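Local coordinates for protein alpha-1,2-mannosyltransferase (Ktr4), putative (Neosartorya fumigata, PDB 7BOP) that belongs to a fungal mannosyltransferase family with a GT-A-type fold and holds guanosine-5'-diphosphate and a manganese ion in this model, at residues Glu373-Arg376 with Pro377-Phe380; Phe327-Ala330 with Ala331-His334; Thr233-Pro236 with Glu237-Phe241; Ser247-Ser250 with Ser251-Met255. All coordinates share one frame; numbering follows the deposited sequence.

Interaction 1 of 4, residues Glu373-Arg376 with Pro377-Phe380; sequences EDCR and PSYF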
loop_
_atom_site.group_PDB
_atom_site.type_symbol
_atom_site.label_atom_id
_atom_site.label_comp_id
_atom_site.label_asym_id
_atom_site.label_seq_id
_atom_site.Cartn_x
_atom_site.Cartn_y
_atom_site.Cartn_z
ATOM N N GLU A 373 0.897 -17.242 2.941
ATOM C CA GLU A 373 1.276 -15.840 2.982
ATOM C C GLU A 373 0.111 -14.893 3.269
ATOM O O GLU A 373 0.345 -13.715 3.531
ATOM C CB GLU A 373 1.994 -15.440 1.685
ATOM C CG GLU A 373 3.267 -16.233 1.389
ATOM C CD GLU A 373 4.246 -16.276 2.548
ATOM O OE1 GLU A 373 4.421 -15.265 3.245
ATOM O OE2 GLU A 373 4.842 -17.329 2.786
ATOM N N ASP A 374 -1.122 -15.402 3.267
ATOM C CA ASP A 374 -2.306 -14.592 3.554
ATOM C C ASP A 374 -2.391 -14.354 5.060
ATOM O O ASP A 374 -2.467 -15.307 5.833
ATOM C CB ASP A 374 -3.557 -15.325 3.053
ATOM C CG ASP A 374 -4.841 -14.518 3.186
ATOM O OD1 ASP A 374 -4.823 -13.298 3.472
ATOM O OD2 ASP A 374 -5.906 -15.124 2.978
ATOM N N CYS A 375 -2.387 -13.090 5.483
ATOM C CA CYS A 375 -2.512 -12.782 6.911
ATOM C C CYS A 375 -3.898 -12.269 7.309
ATOM O O CYS A 375 -4.131 -11.972 8.479
ATOM C CB CYS A 375 -1.433 -11.799 7.341
ATOM S SG CYS A 375 -1.395 -11.560 9.135
ATOM N N ARG A 376 -4.843 -12.222 6.373
ATOM C CA ARG A 376 -6.195 -11.754 6.705
ATOM C C ARG A 376 -6.874 -12.487 7.875
ATOM O O ARG A 376 -7.567 -11.841 8.643
ATOM C CB ARG A 376 -7.102 -11.776 5.478
ATOM C CG ARG A 376 -6.779 -10.691 4.452
ATOM C CD ARG A 376 -7.604 -10.822 3.178
ATOM N NE ARG A 376 -7.506 -12.187 2.679
ATOM C CZ ARG A 376 -8.444 -12.853 2.016
ATOM N NH1 ARG A 376 -9.606 -12.285 1.666
ATOM N NH2 ARG A 376 -8.200 -14.121 1.693
ATOM N N PRO A 377 -6.676 -13.823 8.027
ATOM C CA PRO A 377 -7.342 -14.456 9.172
ATOM C C PRO A 377 -6.946 -13.840 10.521
ATOM O O PRO A 377 -7.795 -13.715 11.415
ATOM C CB PRO A 377 -6.900 -15.924 9.068
ATOM C CG PRO A 377 -6.624 -16.124 7.627
ATOM C CD PRO A 377 -5.978 -14.827 7.200
ATOM N N SER A 378 -5.692 -13.410 10.648
ATOM C CA SER A 378 -5.265 -12.678 11.833
ATOM C C SER A 378 -5.841 -11.256 11.861
ATOM O O SER A 378 -6.341 -10.806 12.893
ATOM C CB SER A 378 -3.746 -12.617 11.904
ATOM O OG SER A 378 -3.339 -11.802 12.976
ATOM N N TYR A 379 -5.761 -10.547 10.737
ATOM C CA TYR A 379 -6.275 -9.173 10.687
ATOM C C TYR A 379 -7.787 -9.099 10.969
ATOM O O TYR A 379 -8.248 -8.233 11.719
ATOM C CB TYR A 379 -5.953 -8.505 9.347
ATOM C CG TYR A 379 -6.305 -7.033 9.364
ATOM C CD1 TYR A 379 -5.514 -6.133 10.056
ATOM C CD2 TYR A 379 -7.437 -6.545 8.716
ATOM C CE1 TYR A 379 -5.813 -4.783 10.094
ATOM C CE2 TYR A 379 -7.750 -5.183 8.743
ATOM C CZ TYR A 379 -6.937 -4.309 9.436
ATOM O OH TYR A 379 -7.223 -2.965 9.483
ATOM N N PHE A 380 -8.538 -10.030 10.387
ATOM C CA PHE A 380 -9.981 -10.075 10.569
ATOM C C PHE A 380 -10.376 -10.451 11.999
ATOM O O PHE A 380 -11.368 -9.946 12.504
ATOM C CB PHE A 380 -10.631 -11.038 9.563
ATOM C CG PHE A 380 -10.542 -10.591 8.120
ATOM C CD1 PHE A 380 -10.205 -9.277 7.757
ATOM C CD2 PHE A 380 -10.841 -11.494 7.110
ATOM C CE1 PHE A 380 -10.151 -8.903 6.425
ATOM C CE2 PHE A 380 -10.795 -11.119 5.781
ATOM C CZ PHE A 380 -10.454 -9.819 5.437
#
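Arg376 and Phe380 run alongside each other in one direction, and the tight part of this local contact is between them. The Arg376 CB sits over one face of the Phe380 ring, displaced from the ring centre and 4.0 Å from the centroid, a CH-pi contact. Further out, Arg376 CD reaches Phe380 CZ at 3.8 Å. The backbone is just as close here: Phe380 N gives a short, straight bond of 2.7 Å to Arg376 O. A bend at chi3 (-51°) then swings the guanidinium away from the ring and round to Asp374, its plane 70° from that of the ring. The grip is side-on and bidentate, with Arg376 NE on Asp374 OD1 at 3.0 Å and Arg376 NH2 on Asp374 OD2 at 2.8 Å.

This carboxylate also caps the start of helix 376-382, since Asp374 OD1 takes the backbone N of Arg376 at 3.1 Å, from above the carboxylate plane (56° out of it). One oxygen thus receives both a helix-start N-H and a salt-bridge N-H, which would favour the charged form of the acid. Asp36 shares the arginine through NH2. The first turn closes as Tyr379 N bonds to Cys375 O.

Packing is looser elsewhere, although every touching residue is buried and there is no solvent side. Asp374 CG comes no nearer to Pro377 CD than 4.2 Å, and the Tyr379 ring leads away from the loop to meet Trp257 and Phe279 edge-to-face. Cys375, tied by a disulfide to Cys277, adds a single side-chain touch, SG on Ser378 CB at 3.8 Å, while the Ser378 hydroxyl bonds to Asp260.

Interaction 2 of 4, residues Phe327-Ala330 with Ala331-His334; sequences FADA and AKVH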
loop_
_atom_site.group_PDB
_atom_site.type_symbol
_atom_site.label_atom_id
_atom_site.label_comp_id
_atom_site.label_asym_id
_atom_site.label_seq_id
_atom_site.Cartn_x
_atom_site.Cartn_y
_atom_site.Cartn_z
ATOM N N PHE A 327 -0.804 4.424 15.516
ATOM C CA PHE A 327 -1.142 5.853 15.561
ATOM C C PHE A 327 -2.483 6.235 14.928
ATOM O O PHE A 327 -2.993 7.318 15.213
ATOM C CB PHE A 327 0.008 6.668 14.946
ATOM C CG PHE A 327 1.370 6.255 15.453
ATOM C CD1 PHE A 327 1.623 6.183 16.828
ATOM C CD2 PHE A 327 2.390 5.898 14.568
ATOM C CE1 PHE A 327 2.859 5.772 17.300
ATOM C CE2 PHE A 327 3.631 5.489 15.040
ATOM C CZ PHE A 327 3.866 5.433 16.405
ATOM N N ALA A 328 -3.068 5.361 14.104
ATOM C CA ALA A 328 -4.378 5.621 13.529
ATOM C C ALA A 328 -5.482 5.016 14.383
ATOM O O ALA A 328 -5.228 4.232 15.300
ATOM C CB ALA A 328 -4.452 5.088 12.102
ATOM N N ASP A 329 -6.707 5.420 14.074
ATOM C CA ASP A 329 -7.916 4.805 14.584
ATOM C C ASP A 329 -8.231 3.631 13.662
ATOM O O ASP A 329 -8.539 3.834 12.485
ATOM C CB ASP A 329 -9.026 5.866 14.556
ATOM C CG ASP A 329 -10.358 5.379 15.075
ATOM O OD1 ASP A 329 -10.567 4.175 15.355
ATOM O OD2 ASP A 329 -11.245 6.254 15.182
ATOM N N ALA A 330 -8.187 2.409 14.191
ATOM C CA ALA A 330 -8.429 1.203 13.385
ATOM C C ALA A 330 -9.796 1.191 12.700
ATOM O O ALA A 330 -9.949 0.587 11.640
ATOM C CB ALA A 330 -8.252 -0.055 14.229
ATOM N N ALA A 331 -10.777 1.885 13.289
ATOM C CA ALA A 331 -12.096 2.043 12.673
ATOM C C ALA A 331 -12.033 2.846 11.386
ATOM O O ALA A 331 -12.933 2.734 10.577
ATOM C CB ALA A 331 -13.079 2.701 13.634
ATOM N N LYS A 332 -10.983 3.644 11.205
ATOM C CA LYS A 332 -10.787 4.450 9.992
ATOM C C LYS A 332 -9.895 3.785 8.942
ATOM O O LYS A 332 -9.488 4.441 7.978
ATOM C CB LYS A 332 -10.210 5.819 10.360
ATOM C CG LYS A 332 -11.023 6.613 11.369
ATOM C CD LYS A 332 -12.465 6.751 10.937
ATOM C CE LYS A 332 -13.166 7.914 11.629
ATOM N NZ LYS A 332 -14.633 7.815 11.382
ATOM N N VAL A 333 -9.591 2.498 9.127
ATOM C CA VAL A 333 -8.872 1.700 8.132
ATOM C C VAL A 333 -9.892 0.765 7.506
ATOM O O VAL A 333 -10.684 0.140 8.221
ATOM C CB VAL A 333 -7.698 0.919 8.769
ATOM C CG1 VAL A 333 -7.016 0.012 7.737
ATOM C CG2 VAL A 333 -6.696 1.890 9.370
ATOM N N HIS A 334 -9.888 0.676 6.178
ATOM C CA HIS A 334 -10.956 0.002 5.446
ATOM C C HIS A 334 -10.409 -1.040 4.473
ATOM O O HIS A 334 -9.450 -0.782 3.745
ATOM C CB HIS A 334 -11.797 1.047 4.691
ATOM C CG HIS A 334 -12.829 0.460 3.775
ATOM N ND1 HIS A 334 -13.912 -0.258 4.229
ATOM C CD2 HIS A 334 -12.958 0.517 2.427
ATOM C CE1 HIS A 334 -14.657 -0.630 3.204
ATOM N NE2 HIS A 334 -14.095 -0.174 2.100
#
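Asp329 reaches forward along the chain to touch both Ala331 and Lys332, and its side chain can be followed atom by atom. Asp329 CB comes first, against Lys332 CG at 3.8 Å. The next atom, CG, lies anti to the backbone N (chi1 -179°), a torsion that lays the carboxylate alongside the following turn; it too is near the aliphatic part of the lysine. At the end the two oxygens part company. Asp329 OD1 accepts the backbone N of Ala331 at 3.1 Å, the donor standing 51° out of the carboxylate plane, which makes an Asx turn. Asp329 OD1 also lies 3.4 Å from Ala331 CB and has a further donor in the Asn252 amide. Asp329 OD2 rests on Lys332 CG at 3.8 Å.

No salt bridge follows from this closeness. The Lys332 chain bends at chi2 and carries NZ off to the backbone oxygen of Arg214; Lys332 NZ is 5.3 Å from Asp329 OD2, where any attraction is probably mild. In the backbone, two bonds between residues three apart tighten the turn, as in a 3-10 turn: Lys332 N to Asp329 O at 2.8 Å, and Val333 N to Ala330 O at 3.2 Å.

The turn is the short connection between helix 316-327 and strand 333-335. On the helix side Ala328 packs against Phe290 of helix 288-292; on the strand side the chain enters the large mixed sheet, where 333-335 runs parallel to strand 218-224 and His334 makes backbone bonds with Tyr218 and Phe220.

Interaction 3 of 4, residues Thr233-Pro236 with Glu237-Phe241; sequences TLWP and ETKKF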
loop_
_atom_site.group_PDB
_atom_site.type_symbol
_atom_site.label_atom_id
_atom_site.label_comp_id
_atom_site.label_asym_id
_atom_site.label_seq_id
_atom_site.Cartn_x
_atom_site.Cartn_y
_atom_site.Cartn_z
ATOM N N THR A 233 15.166 -5.705 13.126
ATOM C CA THR A 233 15.132 -4.697 14.206
ATOM C C THR A 233 14.012 -3.655 14.086
ATOM O O THR A 233 13.966 -2.706 14.875
ATOM C CB THR A 233 16.487 -3.967 14.387
ATOM O OG1 THR A 233 16.818 -3.219 13.210
ATOM C CG2 THR A 233 17.604 -4.956 14.700
ATOM N N LEU A 234 13.094 -3.835 13.137
ATOM C CA LEU A 234 12.012 -2.861 12.938
ATOM C C LEU A 234 11.135 -2.749 14.179
ATOM O O LEU A 234 10.894 -1.645 14.668
ATOM C CB LEU A 234 11.165 -3.217 11.707
ATOM C CG LEU A 234 9.992 -2.291 11.371
ATOM C CD1 LEU A 234 10.443 -0.832 11.298
ATOM C CD2 LEU A 234 9.372 -2.737 10.055
ATOM N N TRP A 235 10.689 -3.882 14.711
ATOM C CA TRP A 235 9.844 -3.864 15.907
ATOM C C TRP A 235 10.597 -3.405 17.163
ATOM O O TRP A 235 10.062 -2.590 17.936
ATOM C CB TRP A 235 9.137 -5.204 16.124
ATOM C CG TRP A 235 8.069 -5.151 17.178
ATOM C CD1 TRP A 235 8.080 -5.776 18.384
ATOM C CD2 TRP A 235 6.850 -4.412 17.124
ATOM N NE1 TRP A 235 6.943 -5.481 19.087
ATOM C CE2 TRP A 235 6.169 -4.639 18.338
ATOM C CE3 TRP A 235 6.255 -3.588 16.159
ATOM C CZ2 TRP A 235 4.926 -4.074 18.615
ATOM C CZ3 TRP A 235 5.027 -3.026 16.435
ATOM C CH2 TRP A 235 4.373 -3.270 17.653
ATOM N N PRO A 236 11.831 -3.912 17.377
ATOM C CA PRO A 236 12.635 -3.349 18.462
ATOM C C PRO A 236 12.778 -1.818 18.389
ATOM O O PRO A 236 12.605 -1.148 19.405
ATOM C CB PRO A 236 13.975 -4.051 18.292
ATOM C CG PRO A 236 13.578 -5.419 17.830
ATOM C CD PRO A 236 12.399 -5.195 16.906
ATOM N N GLU A 237 13.050 -1.281 17.202
ATOM C CA GLU A 237 13.163 0.175 17.028
ATOM C C GLU A 237 11.835 0.885 17.251
ATOM O O GLU A 237 11.791 1.961 17.858
ATOM C CB GLU A 237 13.738 0.531 15.656
ATOM C CG GLU A 237 15.219 0.209 15.500
ATOM C CD GLU A 237 16.136 1.032 16.402
ATOM O OE1 GLU A 237 15.675 2.042 17.002
ATOM O OE2 GLU A 237 17.333 0.671 16.501
ATOM N N THR A 238 10.748 0.270 16.793
ATOM C CA THR A 238 9.393 0.781 17.040
ATOM C C THR A 238 9.089 0.895 18.544
ATOM O O THR A 238 8.573 1.920 19.014
ATOM C CB THR A 238 8.346 -0.107 16.325
ATOM O OG1 THR A 238 8.613 -0.109 14.908
ATOM C CG2 THR A 238 6.917 0.372 16.593
ATOM N N LYS A 239 9.402 -0.163 19.289
ATOM C CA LYS A 239 9.206 -0.150 20.745
ATOM C C LYS A 239 10.023 0.941 21.453
ATOM O O LYS A 239 9.541 1.530 22.421
ATOM C CB LYS A 239 9.509 -1.514 21.354
ATOM C CG LYS A 239 8.430 -2.553 21.080
ATOM C CD LYS A 239 8.923 -3.966 21.386
ATOM C CE LYS A 239 9.119 -4.200 22.854
ATOM N NZ LYS A 239 9.590 -5.574 23.128
ATOM N N LYS A 240 11.238 1.195 20.969
ATOM C CA LYS A 240 12.063 2.300 21.466
ATOM C C LYS A 240 11.380 3.653 21.234
ATOM O O LYS A 240 11.290 4.484 22.144
ATOM C CB LYS A 240 13.450 2.290 20.808
ATOM C CG LYS A 240 14.333 1.127 21.265
ATOM C CD LYS A 240 15.520 0.907 20.354
ATOM C CE LYS A 240 16.511 2.058 20.396
ATOM N NZ LYS A 240 17.676 1.828 19.493
ATOM N N PHE A 241 10.878 3.853 20.019
ATOM C CA PHE A 241 10.121 5.052 19.696
ATOM C C PHE A 241 8.903 5.241 20.607
ATOM O O PHE A 241 8.656 6.354 21.106
ATOM C CB PHE A 241 9.682 5.017 18.234
ATOM C CG PHE A 241 8.891 6.213 17.824
ATOM C CD1 PHE A 241 9.524 7.430 17.629
ATOM C CD2 PHE A 241 7.511 6.133 17.662
ATOM C CE1 PHE A 241 8.801 8.550 17.258
ATOM C CE2 PHE A 241 6.779 7.254 17.304
ATOM C CZ PHE A 241 7.430 8.462 17.088
HETATM O O HOH W 1 18.276 -1.074 14.241
#
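Trp235 and Lys239, one helical turn apart, make the main apolar contact in this first part of helix 234-244. The lysine chain crosses the indole at about a right angle, Lys239 CG over one face and 4.2 Å from the centroid of the five-membered ring of Trp235, a CH-pi contact. Lys239 CD continues to Trp235 NE1 at 3.4 Å. Toward the six-membered ring, Thr238 CG2 touches Trp235 CZ3 at 3.9 Å.

Among the hydrogen bonds, Glu237 N to Thr233 O (2.9 Å) opens the helical series. Leu234 O takes two donors from one residue, the backbone N of Thr238 and its hydroxyl. With OG1 anti to the carbonyl carbon (chi1 -59°), the hydroxyl leans back over the preceding turn and gives a 2.8 Å bond from Thr238 OG1 to Leu234 O; Thr238 OG1 is also hydrogen-bonded to the hydroxyl of Tyr299.

Charges sit on another flank. Lys240 NZ forms a salt bridge with Glu237 OE1 at 3.2 Å. A water donates to Glu237 OE2 at 3.0 Å and to Thr233 OG1 at 2.8 Å; Glu312 also bonds to that threonine.

The chemistry implies an amphipathic helix: Leu234 and Thr238 pack against helix 316-327, Leu234 also on helix 294-306, while Lys239 and Lys240 lie on the exposed side.

Interaction 4 of 4, residues Ser247-Ser250 with Ser251-Met255; sequences SYLS and SNNMM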
loop_
_atom_site.group_PDB
_atom_site.type_symbol
_atom_site.label_atom_id
_atom_site.label_comp_id
_atom_site.label_asym_id
_atom_site.label_seq_id
_atom_site.Cartn_x
_atom_site.Cartn_y
_atom_site.Cartn_z
ATOM N N SER A 247 2.433 9.056 24.683
ATOM C CA SER A 247 1.136 9.628 24.340
ATOM C C SER A 247 0.718 9.360 22.887
ATOM O O SER A 247 -0.421 9.620 22.529
ATOM C CB SER A 247 1.127 11.140 24.603
ATOM O OG SER A 247 1.961 11.831 23.690
ATOM N N TYR A 248 1.630 8.872 22.049
ATOM C CA TYR A 248 1.324 8.680 20.628
ATOM C C TYR A 248 0.429 7.477 20.315
ATOM O O TYR A 248 -0.328 7.527 19.357
ATOM C CB TYR A 248 2.619 8.595 19.823
ATOM C CG TYR A 248 3.354 9.904 19.606
ATOM C CD1 TYR A 248 2.970 11.107 20.248
ATOM C CD2 TYR A 248 4.454 9.940 18.764
ATOM C CE1 TYR A 248 3.664 12.288 20.024
ATOM C CE2 TYR A 248 5.159 11.108 18.547
ATOM C CZ TYR A 248 4.762 12.278 19.176
ATOM O OH TYR A 248 5.468 13.425 18.935
ATOM N N LEU A 249 0.519 6.398 21.094
ATOM C CA LEU A 249 -0.283 5.199 20.832
ATOM C C LEU A 249 -1.770 5.536 20.843
ATOM O O LEU A 249 -2.257 6.139 21.803
ATOM C CB LEU A 249 0.011 4.107 21.873
ATOM C CG LEU A 249 -0.713 2.774 21.673
ATOM C CD1 LEU A 249 -0.128 1.994 20.499
ATOM C CD2 LEU A 249 -0.644 1.936 22.935
ATOM N N SER A 250 -2.493 5.165 19.784
ATOM C CA SER A 250 -3.944 5.400 19.744
ATOM C C SER A 250 -4.688 4.408 20.640
ATOM O O SER A 250 -4.167 3.330 20.962
ATOM C CB SER A 250 -4.486 5.302 18.319
ATOM O OG SER A 250 -4.407 3.978 17.852
ATOM N N SER A 251 -5.918 4.754 21.008
ATOM C CA SER A 251 -6.737 3.860 21.820
ATOM C C SER A 251 -7.280 2.699 20.966
ATOM O O SER A 251 -7.221 1.545 21.382
ATOM C CB SER A 251 -7.839 4.632 22.548
ATOM O OG SER A 251 -8.810 5.112 21.650
ATOM N N ASN A 252 -7.758 2.991 19.758
ATOM C CA ASN A 252 -8.243 1.949 18.856
ATOM C C ASN A 252 -7.089 1.495 17.950
ATOM O O ASN A 252 -7.042 1.801 16.744
ATOM C CB ASN A 252 -9.444 2.452 18.047
ATOM C CG ASN A 252 -10.242 1.335 17.411
ATOM O OD1 ASN A 252 -9.994 0.148 17.632
ATOM N ND2 ASN A 252 -11.209 1.715 16.597
ATOM N N ASN A 253 -6.172 0.746 18.558
ATOM C CA ASN A 253 -4.926 0.342 17.930
ATOM C C ASN A 253 -4.976 -1.123 17.505
ATOM O O ASN A 253 -5.867 -1.867 17.910
ATOM C CB ASN A 253 -3.730 0.630 18.859
ATOM C CG ASN A 253 -3.698 -0.257 20.103
ATOM O OD1 ASN A 253 -3.624 -1.485 20.015
ATOM N ND2 ASN A 253 -3.725 0.369 21.267
ATOM N N MET A 254 -4.000 -1.521 16.697
ATOM C CA MET A 254 -3.928 -2.874 16.165
ATOM C C MET A 254 -2.806 -3.694 16.817
ATOM O O MET A 254 -2.206 -4.556 16.165
ATOM C CB MET A 254 -3.703 -2.815 14.647
ATOM C CG MET A 254 -4.742 -2.011 13.880
ATOM S SD MET A 254 -4.305 -1.935 12.128
ATOM C CE MET A 254 -5.482 -0.713 11.547
ATOM N N MET A 255 -2.546 -3.473 18.105
ATOM C CA MET A 255 -1.450 -4.182 18.790
ATOM C C MET A 255 -1.577 -5.704 18.678
ATOM O O MET A 255 -0.587 -6.377 18.454
ATOM C CB MET A 255 -1.371 -3.770 20.273
ATOM C CG MET A 255 -0.082 -4.176 20.984
ATOM S SD MET A 255 1.394 -3.367 20.325
ATOM C CE MET A 255 1.097 -1.665 20.830
#
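Between Ser250 and Asn253 the backbone folds through an inverse gamma turn centred on Asn252, closed by a weak bond from Asn253 N to Ser251 O, and brings the Asn253 side chain back against the extended Leu249-Ser250. The Asn253 amide works at both ends. Its CG takes the position between backbone N and carbonyl carbon (chi1 69°), placing Asn253 ND2 for a straight bond to Ser250 O (3.0 Å, 166°) that lies almost in the amide plane. On the other branch, Asn253 OD1 accepts Met255 N at 3.0 Å, an Asx turn leading into helix 255-258.

Around this amide, Leu249 crosses with its CD2 3.8 Å from Asn253 ND2. Leu249 CD1 meets the methyl end of Met255, CE, at 3.9 Å, the two chains at about a right angle; bends at chi2 and chi3 of the methionine fold CE back to it. Ser250 OG touches Asn253 CB at 3.6 Å, but its stronger hydrogen bond goes to Ala328 O. Glycerol, probably from the crystallisation liquor, bonds to Asn252 OD1 and to Asn253 O.

With both amide ends bonded to backbone, the rotation of Asn253 is fixed, and one side chain ties the loop at Ser250 to the start of the next helix.

In the fold
Along the chain the order is interaction 3, 4, 2, 1, each a local turn closed before the next begins, so none nest or cross. Interaction 3 forms the first turns of helix 234-244, and interaction 4 the way from there into helix 255-258; Phe241 against Tyr248 and Trp235 against Met255 join them. Interaction 2 leads from helix 316-327 to the mixed sheet. It is held to interaction 4, centres about 10 Å apart, by Ala328 with Ser250 and Asp329 with Asn252, and to interaction 3 by Phe327 on Phe241. Interaction 1 opens helix 376-382 near the C terminus, where Tyr379 packs on Val333 of interaction 2 and Met254 of interaction 4.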